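Local atomic coordinates of diol-dehydratase (Roseburia inulinivorans, PDB entry 5I2A), a protein that acts as a B12-independent diol dehydratase of the glycyl radical enzyme family, dehydrating 1,2-propanediol. Residues A238-R241 with Q242-T246; L524-E527 with S528-D532; G724-S727 with G728-I731. All blocks are in the same frame, centred on the assembly; numbering follows the deposited sequence.

Overall arrangement
In order along the chain come contact 1, contact 2 and contact 3, none touching another. Contact 1 lies in the first turns of helix 238-253, at the surface of the subunit. Contact 2, its centre about 35 Å from that of contact 1, is centred on the buried short helix 525-529. Contact 3 is a loop between helices 699-703 and 734-741, across the chain's centre from the other two, with centres about 55 Å from contact 1 and 43 Å from contact 2. All three are local contacts within continuous chain, and helix 200-233 packs on both contact 1 and contact 2. They thus sample separate regions of one large chain, two in its pyruvate formate lyase-like part and one in its glycine radical part.

Contact 1: A238-R241 with Q242-T246; sequences AARR and QELLT
Arg240 and Glu243 meet through a salt bridge on the outside of helix 238-253, with Leu244 tucked beneath the arginine. From CB the arginine sets out with CG anti to the backbone N (chi1 179°) and then bends at chi2, which turns the chain along the helix toward the following turn. CD comes within 3.3 Å of Glu243 OE1. NE lies above Leu244 CG at 4.0 Å, so that the leucine branch underlies one face of the guanidinium. At the tip, NH2 touches Leu244 CD2 (3.9 Å), while NH1 donates to Glu243 OE1 across 3.0 Å. That bond lies close to the guanidinium plane and reaches the oxygen on its anti side; the two flat groups stand nearly perpendicular. NH1 also binds the backbone oxygen of Glu72, and Glu243 OE2 forms a second salt bridge with Arg14. With an alanine here, Glu243 OE1 would probably lose this salt bridge and the oxygen of Glu72 this donor. The neighbouring Arg241 runs extended to a guanidinium with Leu245 CD1 over one face toward its rim, 3.8 Å from Arg241 NH1. Main-chain bonds run beneath these side chains, Leu244 N to Arg240 O at 2.8 Å and Leu245 N to Arg241 O at 2.9 Å. Charged pairing three residues apart, with leucines packed under arginines four apart, marks the outer side of an amphipathic alpha-helix, whose Leu244 and Leu245 lean on Ala232 of helix 200-233.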
loop_
_atom_site.group_PDB
_atom_site.type_symbol
_atom_site.label_atom_id
_atom_site.label_comp_id
_atom_site.label_asym_id
_atom_site.label_seq_id
_atom_site.Cartn_x
_atom_site.Cartn_y
_atom_site.Cartn_z
ATOM N N ALA A 238 -11.642 54.670 8.916
ATOM C CA ALA A 238 -12.445 54.530 7.713
ATOM C C ALA A 238 -11.683 53.868 6.568
ATOM O O ALA A 238 -12.256 53.072 5.823
ATOM C CB ALA A 238 -12.966 55.887 7.270
ATOM N N ALA A 239 -10.406 54.210 6.416
ATOM C CA ALA A 239 -9.617 53.660 5.317
ATOM C C ALA A 239 -9.351 52.161 5.517
ATOM O O ALA A 239 -9.467 51.385 4.582
ATOM C CB ALA A 239 -8.306 54.423 5.163
ATOM N N ARG A 240 -9.005 51.768 6.738
ATOM C CA ARG A 240 -8.745 50.368 7.056
ATOM C C ARG A 240 -10.010 49.527 6.899
ATOM O O ARG A 240 -9.958 48.414 6.374
ATOM C CB ARG A 240 -8.192 50.230 8.477
ATOM C CG ARG A 240 -7.906 48.785 8.910
ATOM C CD ARG A 240 -6.974 48.073 7.923
ATOM N NE ARG A 240 -6.711 46.686 8.305
ATOM C CZ ARG A 240 -6.143 45.788 7.503
ATOM N NH1 ARG A 240 -5.775 46.128 6.278
ATOM N NH2 ARG A 240 -5.945 44.548 7.925
ATOM N N ARG A 241 -11.140 50.069 7.352
ATOM C CA ARG A 241 -12.426 49.418 7.173
ATOM C C ARG A 241 -12.653 49.058 5.710
ATOM O O ARG A 241 -13.048 47.938 5.404
ATOM C CB ARG A 241 -13.566 50.302 7.682
ATOM C CG ARG A 241 -14.942 49.792 7.293
ATOM C CD ARG A 241 -16.049 50.479 8.085
ATOM N NE ARG A 241 -17.326 49.794 7.899
ATOM C CZ ARG A 241 -18.134 49.982 6.857
ATOM N NH1 ARG A 241 -17.804 50.850 5.907
ATOM N NH2 ARG A 241 -19.273 49.303 6.762
ATOM N N GLN A 242 -12.390 49.995 4.807
ATOM C CA GLN A 242 -12.499 49.698 3.380
ATOM C C GLN A 242 -11.520 48.606 2.943
ATOM O O GLN A 242 -11.838 47.814 2.060
ATOM C CB GLN A 242 -12.262 50.950 2.534
ATOM C CG GLN A 242 -13.437 51.926 2.537
ATOM C CD GLN A 242 -14.768 51.235 2.324
ATOM O OE1 GLN A 242 -14.946 50.486 1.361
ATOM N NE2 GLN A 242 -15.711 51.476 3.228
ATOM N N GLU A 243 -10.330 48.584 3.540
ATOM C CA GLU A 243 -9.343 47.568 3.192
ATOM C C GLU A 243 -9.884 46.201 3.589
ATOM O O GLU A 243 -9.802 45.252 2.818
ATOM C CB GLU A 243 -7.987 47.845 3.855
ATOM C CG GLU A 243 -7.237 49.011 3.206
ATOM C CD GLU A 243 -5.952 49.361 3.920
ATOM O OE1 GLU A 243 -5.684 48.779 4.982
ATOM O OE2 GLU A 243 -5.196 50.217 3.411
ATOM N N LEU A 244 -10.471 46.130 4.780
ATOM C CA LEU A 244 -11.065 44.900 5.275
ATOM C C LEU A 244 -12.224 44.451 4.402
ATOM O O LEU A 244 -12.387 43.250 4.150
ATOM C CB LEU A 244 -11.524 45.072 6.721
ATOM C CG LEU A 244 -10.373 45.122 7.727
ATOM C CD1 LEU A 244 -10.807 45.732 9.051
ATOM C CD2 LEU A 244 -9.788 43.727 7.951
ATOM N N LEU A 245 -13.028 45.403 3.930
ATOM C CA LEU A 245 -14.158 45.051 3.072
ATOM C C LEU A 245 -13.676 44.525 1.725
ATOM O O LEU A 245 -14.307 43.647 1.143
ATOM C CB LEU A 245 -15.100 46.242 2.867
ATOM C CG LEU A 245 -15.995 46.622 4.052
ATOM C CD1 LEU A 245 -16.705 47.932 3.753
ATOM C CD2 LEU A 245 -17.008 45.512 4.354
ATOM N N THR A 246 -12.564 45.058 1.230
ATOM C CA THR A 246 -11.987 44.547 -0.010
ATOM C C THR A 246 -11.475 43.111 0.204
ATOM O O THR A 246 -11.710 42.236 -0.624
ATOM C CB THR A 246 -10.842 45.436 -0.530
ATOM O OG1 THR A 246 -11.364 46.717 -0.906
ATOM C CG2 THR A 246 -10.182 44.794 -1.753
#

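Contact 2: L524-E527 with S528-D532; sequences LPFE and SCLVD
Leu524 O is gripped twice by Ser528: by its hydroxyl, with OG 2.7 Å from the oxygen, and by its backbone N at 3.0 Å. The two donors arrive from opposite faces of the carbonyl plane, OG standing well above it. A chi1 of -66° keeps OG beside the serine's own backbone N and folds it back along the helix to the residue four places earlier. Ala541 N adds a hydrogen bond to the same OG. Next along, Cys529 N bonds to Pro525 O and, weakly, to Phe526 O. The cysteine side chain takes the crowded position between backbone N and carbonyl carbon (chi1 75°), which brings SG beside the Phe526 ring, 4.7 Å from its centroid and obliquely placed. Leu530 CD1 also touches this ring, 4.1 Å from Phe526 CE2. Ring, sulfur and leucine pack together along the short, wholly buried helix 525-529 and its exit; the helix starts after Leu524 at the N-cap position and has a proline in its first turn. Helices 171-190, 200-233 and 262-279 surround it: Phe526 packs against Leu179, Val217 and Ile272, and the carboxylate of Glu279 accepts from the N-H groups of Phe526 and Glu527. Beyond the cysteine, Leu530 N reaches Glu527 O at 3.3 Å. The bent Glu527 side chain lies across Val531, its OE2 3.6 Å from Val531 CG2. Glu527 OE1 is held by Gln542 NE2.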
loop_
_atom_site.group_PDB
_atom_site.type_symbol
_atom_site.label_atom_id
_atom_site.label_comp_id
_atom_site.label_asym_id
_atom_site.label_seq_id
_atom_site.Cartn_x
_atom_site.Cartn_y
_atom_site.Cartn_z
ATOM N N LEU A 524 -0.610 13.021 -0.685
ATOM C CA LEU A 524 -1.142 14.362 -0.496
ATOM C C LEU A 524 -2.048 14.734 -1.642
ATOM O O LEU A 524 -1.584 15.087 -2.715
ATOM C CB LEU A 524 -0.006 15.372 -0.374
ATOM C CG LEU A 524 1.054 15.073 0.679
ATOM C CD1 LEU A 524 2.152 16.132 0.636
ATOM C CD2 LEU A 524 0.413 15.003 2.071
ATOM N N PRO A 525 -3.359 14.637 -1.429
ATOM C CA PRO A 525 -4.257 14.930 -2.545
ATOM C C PRO A 525 -4.227 16.386 -2.989
ATOM O O PRO A 525 -4.384 16.605 -4.181
ATOM C CB PRO A 525 -5.642 14.546 -2.006
ATOM C CG PRO A 525 -5.460 14.321 -0.550
ATOM C CD PRO A 525 -4.040 13.994 -0.300
ATOM N N PHE A 526 -4.011 17.353 -2.098
ATOM C CA PHE A 526 -4.073 18.734 -2.584
ATOM C C PHE A 526 -2.827 19.122 -3.387
ATOM O O PHE A 526 -2.942 19.636 -4.506
ATOM C CB PHE A 526 -4.299 19.766 -1.461
ATOM C CG PHE A 526 -4.599 21.135 -2.009
ATOM C CD1 PHE A 526 -5.761 21.342 -2.754
ATOM C CD2 PHE A 526 -3.696 22.183 -1.866
ATOM C CE1 PHE A 526 -6.041 22.584 -3.321
ATOM C CE2 PHE A 526 -3.969 23.438 -2.421
ATOM C CZ PHE A 526 -5.143 23.634 -3.155
ATOM N N GLU A 527 -1.642 18.882 -2.839
ATOM C CA GLU A 527 -0.422 19.097 -3.618
ATOM C C GLU A 527 -0.455 18.301 -4.941
ATOM O O GLU A 527 -0.083 18.821 -5.992
ATOM C CB GLU A 527 0.811 18.727 -2.805
ATOM C CG GLU A 527 2.138 19.116 -3.461
ATOM C CD GLU A 527 2.732 18.019 -4.322
ATOM O OE1 GLU A 527 2.277 16.859 -4.218
ATOM O OE2 GLU A 527 3.663 18.317 -5.102
ATOM N N SER A 528 -0.941 17.065 -4.896
ATOM C CA SER A 528 -0.949 16.223 -6.098
ATOM C C SER A 528 -1.841 16.769 -7.218
ATOM O O SER A 528 -1.492 16.662 -8.395
ATOM C CB SER A 528 -1.387 14.785 -5.765
ATOM O OG SER A 528 -0.445 14.143 -4.928
ATOM N N CYS A 529 -2.980 17.358 -6.863
ATOM C CA CYS A 529 -3.932 17.752 -7.891
ATOM C C CYS A 529 -3.385 18.914 -8.710
ATOM O O CYS A 529 -3.837 19.155 -9.819
ATOM C CB CYS A 529 -5.301 18.117 -7.292
ATOM S SG CYS A 529 -5.464 19.720 -6.444
ATOM N N LEU A 530 -2.385 19.606 -8.171
ATOM C CA LEU A 530 -1.760 20.711 -8.892
ATOM C C LEU A 530 -0.449 20.298 -9.596
ATOM O O LEU A 530 0.354 21.146 -9.990
ATOM C CB LEU A 530 -1.517 21.872 -7.930
ATOM C CG LEU A 530 -2.753 22.363 -7.177
ATOM C CD1 LEU A 530 -2.387 23.510 -6.256
ATOM C CD2 LEU A 530 -3.840 22.769 -8.187
ATOM N N VAL A 531 -0.239 18.990 -9.753
ATOM C CA VAL A 531 0.939 18.474 -10.446
ATOM C C VAL A 531 0.533 17.409 -11.478
ATOM O O VAL A 531 -0.074 16.411 -11.102
ATOM C CB VAL A 531 1.954 17.841 -9.449
ATOM C CG1 VAL A 531 3.118 17.185 -10.201
ATOM C CG2 VAL A 531 2.461 18.852 -8.428
ATOM N N ASP A 532 0.864 17.607 -12.757
ATOM C CA ASP A 532 0.644 16.564 -13.767
ATOM C C ASP A 532 1.540 15.363 -13.457
ATOM O O ASP A 532 2.702 15.556 -13.111
ATOM C CB ASP A 532 0.964 17.048 -15.179
ATOM C CG ASP A 532 0.118 18.225 -15.621
ATOM O OD1 ASP A 532 -0.962 18.468 -15.053
ATOM O OD2 ASP A 532 0.555 18.896 -16.564
#

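Contact 3: G724-S727 with G728-I731; sequences GPTS and GFDI
Thr726 lays its methyl over one face of the Phe729 ring, CG2 sitting 3.9 Å from the ring centroid and 22° off the normal, a CH-pi contact. The two side chains lie side by side and point the same way, with Thr726 CB 3.6 Å from Phe729 CD2. CG2, and not OG1, faces the ring because the methyl is the branch anti to the backbone N while the hydroxyl is turned beside it. Beneath the pair, Phe729 N donates to Thr726 O at 2.9 Å. This bond closes a type II beta turn over residues 726-729, with Ser727 and Gly728 at its corners. Gly728 has a positive phi of 84°, and a CB there would fall 2.6 Å from Ser727 O. One residue beyond either end of the turn, Pro725 CB packs against Asp730 CB at 3.8 Å, their side chains at about a right angle. Further out, residues close to the C-terminus hold the turn: Thr837 OG1 bonds both to Gly728 N and to Asp730 OD1, and Gln839 NE2 binds Asp730 OD2. The side-chain amide of Asn658 bridges Phe729 O and Ile731 N, holding the chain as it leaves the turn. Helix 558-574 approaches the Thr726-Phe729 pair, with Ala559 and Asn560 against the threonine and Asp563 against the ring.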
loop_
_atom_site.group_PDB
_atom_site.type_symbol
_atom_site.label_atom_id
_atom_site.label_comp_id
_atom_site.label_asym_id
_atom_site.label_seq_id
_atom_site.Cartn_x
_atom_site.Cartn_y
_atom_site.Cartn_z
ATOM N N GLY A 724 32.606 25.448 -4.493
ATOM C CA GLY A 724 33.671 26.441 -4.444
ATOM C C GLY A 724 34.904 25.987 -3.662
ATOM O O GLY A 724 34.877 24.982 -2.955
ATOM N N PRO A 725 35.998 26.746 -3.770
ATOM C CA PRO A 725 37.257 26.396 -3.108
ATOM C C PRO A 725 37.183 26.571 -1.604
ATOM O O PRO A 725 36.314 27.276 -1.102
ATOM C CB PRO A 725 38.264 27.384 -3.707
ATOM C CG PRO A 725 37.564 28.004 -4.877
ATOM C CD PRO A 725 36.116 27.983 -4.554
ATOM N N THR A 726 38.111 25.941 -0.900
ATOM C CA THR A 726 38.175 26.053 0.546
ATOM C C THR A 726 38.574 27.478 0.944
ATOM O O THR A 726 39.438 28.088 0.311
ATOM C CB THR A 726 39.158 25.028 1.125
ATOM O OG1 THR A 726 38.551 23.734 1.122
ATOM C CG2 THR A 726 39.556 25.385 2.544
ATOM N N SER A 727 37.921 28.014 1.969
ATOM C CA SER A 727 38.226 29.365 2.463
ATOM C C SER A 727 39.712 29.596 2.744
ATOM O O SER A 727 40.351 28.819 3.443
ATOM C CB SER A 727 37.429 29.645 3.733
ATOM O OG SER A 727 36.042 29.567 3.460
ATOM N N GLY A 728 40.258 30.669 2.183
ATOM C CA GLY A 728 41.654 31.012 2.393
ATOM C C GLY A 728 42.593 30.265 1.461
ATOM O O GLY A 728 43.782 30.537 1.458
ATOM N N PHE A 729 42.068 29.321 0.679
ATOM C CA PHE A 729 42.908 28.541 -0.240
ATOM C C PHE A 729 42.894 29.141 -1.638
ATOM O O PHE A 729 43.825 28.941 -2.419
ATOM C CB PHE A 729 42.452 27.072 -0.306
ATOM C CG PHE A 729 42.960 26.211 0.824
ATOM C CD1 PHE A 729 43.674 26.763 1.881
ATOM C CD2 PHE A 729 42.741 24.843 0.813
ATOM C CE1 PHE A 729 44.150 25.966 2.915
ATOM C CE2 PHE A 729 43.207 24.036 1.839
ATOM C CZ PHE A 729 43.911 24.601 2.901
ATOM N N ASP A 730 41.826 29.859 -1.966
ATOM C CA ASP A 730 41.749 30.532 -3.256
ATOM C C ASP A 730 42.381 31.922 -3.135
ATOM O O ASP A 730 41.758 32.865 -2.645
ATOM C CB ASP A 730 40.304 30.622 -3.748
ATOM C CG ASP A 730 39.350 31.164 -2.692
ATOM O OD1 ASP A 730 39.491 30.813 -1.506
ATOM O OD2 ASP A 730 38.464 31.956 -3.051
ATOM N N ILE A 731 43.625 32.032 -3.587
ATOM C CA ILE A 731 44.404 33.239 -3.367
ATOM C C ILE A 731 44.815 33.923 -4.663
ATOM O O ILE A 731 45.717 34.756 -4.662
ATOM C CB ILE A 731 45.678 32.946 -2.553
ATOM C CG1 ILE A 731 46.555 31.935 -3.296
ATOM C CG2 ILE A 731 45.315 32.446 -1.155
ATOM C CD1 ILE A 731 47.892 31.658 -2.619
#